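Local coordinates for L0028 (Mitochondria associated protein) (Escherichia coli, PDB 3GCG), which is a type III effector of the IpaB/EvcA family that probably acts as a guanine nucleotide exchange factor for host Cdc42, at residues N107-F110 and N111-D115. Residues are numbered along the deposited sequence; the frame is centred on the assembly and turned at random.
Sequences NKYF and NQKVD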
ATOM      1  N   ASN B 107      -7.919   5.271  13.496  1.00 18.29           N
ATOM      2  CA  ASN B 107      -9.069   5.130  14.385  1.00 19.32           C
ATOM      3  C   ASN B 107      -8.703   5.604  15.798  1.00 18.91           C
ATOM      4  O   ASN B 107      -7.677   5.208  16.345  1.00 19.17           O
ATOM      5  CB  ASN B 107      -9.516   3.664  14.389  1.00 18.80           C
ATOM      6  CG  ASN B 107     -10.676   3.404  15.328  1.00 19.97           C
ATOM      7  OD1 ASN B 107     -10.483   3.075  16.502  1.00 20.04           O
ATOM      8  ND2 ASN B 107     -11.894   3.554  14.815  1.00 15.37           N
ATOM      9  N   LYS B 108      -9.547   6.457  16.375  1.00 22.31           N
ATOM     10  CA  LYS B 108      -9.326   7.020  17.716  1.00 23.65           C
ATOM     11  C   LYS B 108      -9.238   5.972  18.815  1.00 23.14           C
ATOM     12  O   LYS B 108      -8.253   5.908  19.557  1.00 24.97           O
ATOM     13  CB  LYS B 108     -10.456   7.980  18.088  1.00 26.01           C
ATOM     14  CG  LYS B 108     -10.739   9.077  17.097  1.00 31.87           C
ATOM     15  CD  LYS B 108     -11.997   9.836  17.506  1.00 33.84           C
ATOM     16  CE  LYS B 108     -12.463  10.774  16.405  1.00 37.03           C
ATOM     17  NZ  LYS B 108     -13.732  11.473  16.768  1.00 41.09           N
ATOM     18  N   TYR B 109     -10.291   5.170  18.931  1.00 20.81           N
ATOM     19  CA  TYR B 109     -10.363   4.128  19.948  1.00 19.86           C
ATOM     20  C   TYR B 109      -9.131   3.227  19.904  1.00 19.00           C
ATOM     21  O   TYR B 109      -8.503   2.959  20.931  1.00 17.03           O
ATOM     22  CB  TYR B 109     -11.645   3.308  19.746  1.00 20.68           C
ATOM     23  CG  TYR B 109     -11.805   2.131  20.687  1.00 20.35           C
ATOM     24  CD1 TYR B 109     -11.637   2.279  22.063  1.00 20.14           C
ATOM     25  CD2 TYR B 109     -12.160   0.871  20.198  1.00 21.95           C
ATOM     26  CE1 TYR B 109     -11.819   1.197  22.938  1.00 21.34           C
ATOM     27  CE2 TYR B 109     -12.347  -0.215  21.057  1.00 21.05           C
ATOM     28  CZ  TYR B 109     -12.173  -0.044  22.423  1.00 22.07           C
ATOM     29  OH  TYR B 109     -12.342  -1.114  23.263  1.00 23.68           O
ATOM     30  N   PHE B 110      -8.788   2.761  18.708  1.00 18.60           N
ATOM     31  CA  PHE B 110      -7.626   1.903  18.526  1.00 19.14           C
ATOM     32  C   PHE B 110      -6.320   2.582  18.940  1.00 20.57           C
ATOM     33  O   PHE B 110      -5.488   1.988  19.623  1.00 21.92           O
ATOM     34  CB  PHE B 110      -7.494   1.482  17.069  1.00 16.83           C
ATOM     35  CG  PHE B 110      -6.242   0.696  16.791  1.00 17.36           C
ATOM     36  CD1 PHE B 110      -6.159  -0.648  17.148  1.00 13.67           C
ATOM     37  CD2 PHE B 110      -5.131   1.313  16.207  1.00 10.72           C
ATOM     38  CE1 PHE B 110      -4.986  -1.367  16.929  1.00 15.55           C
ATOM     39  CE2 PHE B 110      -3.962   0.605  15.984  1.00 13.48           C
ATOM     40  CZ  PHE B 110      -3.885  -0.738  16.345  1.00 14.78           C
ATOM     41  N   ASN B 111      -6.131   3.826  18.515  1.00 21.19           N
ATOM     42  CA  ASN B 111      -4.898   4.537  18.847  1.00 21.53           C
ATOM     43  C   ASN B 111      -4.773   4.898  20.321  1.00 22.24           C
ATOM     44  O   ASN B 111      -3.660   5.044  20.837  1.00 19.59           O
ATOM     45  CB  ASN B 111      -4.751   5.769  17.953  1.00 19.79           C
ATOM     46  CG  ASN B 111      -4.168   5.416  16.589  1.00 22.34           C
ATOM     47  OD1 ASN B 111      -3.013   5.009  16.486  1.00 21.89           O
ATOM     48  ND2 ASN B 111      -4.971   5.555  15.543  1.00 21.46           N
ATOM     49  N   GLN B 112      -5.913   5.029  20.999  1.00 24.06           N
ATOM     50  CA  GLN B 112      -5.917   5.320  22.428  1.00 25.71           C
ATOM     51  C   GLN B 112      -5.286   4.090  23.088  1.00 26.89           C
ATOM     52  O   GLN B 112      -4.517   4.206  24.046  1.00 28.72           O
ATOM     53  CB  GLN B 112      -7.361   5.540  22.909  1.00 29.51           C
ATOM     54  CG  GLN B 112      -7.560   5.699  24.422  1.00 32.00           C
ATOM     55  CD  GLN B 112      -6.619   6.710  25.070  1.00 32.73           C
ATOM     56  OE1 GLN B 112      -6.161   7.656  24.434  1.00 32.35           O
ATOM     57  NE2 GLN B 112      -6.343   6.515  26.352  1.00 33.93           N
ATOM     58  N   LYS B 113      -5.592   2.914  22.545  1.00 26.38           N
ATOM     59  CA  LYS B 113      -5.036   1.661  23.055  1.00 24.42           C
ATOM     60  C   LYS B 113      -3.546   1.571  22.710  1.00 23.50           C
ATOM     61  O   LYS B 113      -2.753   1.012  23.470  1.00 21.98           O
ATOM     62  CB  LYS B 113      -5.778   0.460  22.454  1.00 25.35           C
ATOM     63  CG  LYS B 113      -7.228   0.319  22.900  1.00 25.93           C
ATOM     64  CD  LYS B 113      -7.341  -0.067  24.367  1.00 23.86           C
ATOM     65  CE  LYS B 113      -8.794  -0.180  24.787  1.00 26.82           C
ATOM     66  NZ  LYS B 113      -8.931  -0.586  26.208  1.00 29.92           N
ATOM     67  N   VAL B 114      -3.167   2.110  21.558  1.00 24.11           N
ATOM     68  CA  VAL B 114      -1.760   2.105  21.149  1.00 25.91           C
ATOM     69  C   VAL B 114      -0.959   2.916  22.172  1.00 27.96           C
ATOM     70  O   VAL B 114       0.100   2.486  22.640  1.00 26.96           O
ATOM     71  CB  VAL B 114      -1.572   2.743  19.749  1.00 23.64           C
ATOM     72  CG1 VAL B 114      -0.102   2.961  19.467  1.00 21.64           C
ATOM     73  CG2 VAL B 114      -2.183   1.848  18.688  1.00 24.78           C
ATOM     74  N   ASP B 115      -1.468   4.096  22.506  1.00 30.16           N
ATOM     75  CA  ASP B 115      -0.809   4.944  23.485  1.00 32.34           C
ATOM     76  C   ASP B 115      -0.679   4.187  24.799  1.00 33.28           C
ATOM     77  O   ASP B 115       0.429   3.940  25.278  1.00 34.82           O
ATOM     78  CB  ASP B 115      -1.607   6.225  23.703  1.00 32.40           C
ATOM     79  CG  ASP B 115      -1.717   7.053  22.446  1.00 36.15           C
ATOM     80  OD1 ASP B 115      -0.721   7.101  21.700  1.00 33.50           O
ATOM     81  OD2 ASP B 115      -2.784   7.664  22.207  1.00 38.28           O
TER
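Asn107 O is gripped twice by Asn111, whose backbone N (3.0 Å to Asn107 O) and side-chain ND2 (2.8 Å to the same oxygen) approach from opposite faces of the carbonyl plane. The backbone bond begins the hydrogen bonding of helix 108-118, and Asn107 is its N-cap. Asparagine suits that position because its short side chain reaches forward to the first turn, where OD1 accepts from Phe110 N at 2.8 Å, in the carbonyl plane and nearly straight at 167°, filling a need the helix cannot meet itself. The ND2 bond is less regular, since that nitrogen stands 43° out of the carbonyl plane. With CG beside its own backbone N (chi1 -82°), Asn111 carries its amide back toward the helix start, where ND2 also donates to Gln105 O while OD1 accepts from Gln131 of helix 124-146. Were Asn111 an alanine, Gln105 O and Gln131 NE2 would probably lose these partners, and Asn107 O would keep the bond from the backbone N-H of residue 111 but lose the one from the side chain.

Phe110 and Val114, one turn apart, lie on the apolar, buried side of the helix, and the phenylalanine ring continues onto Met134, Ile135 and Val138. Tyr109 and Lys113 occupy a more open side, their polar ends bonded to Asn19 N and Val17 O respectively; the lysine's aliphatic CE rests 3.8 Å from Tyr109 CE1. On the buried side, Val114 CG2 meets Phe110 CE2 obliquely at 3.5 Å.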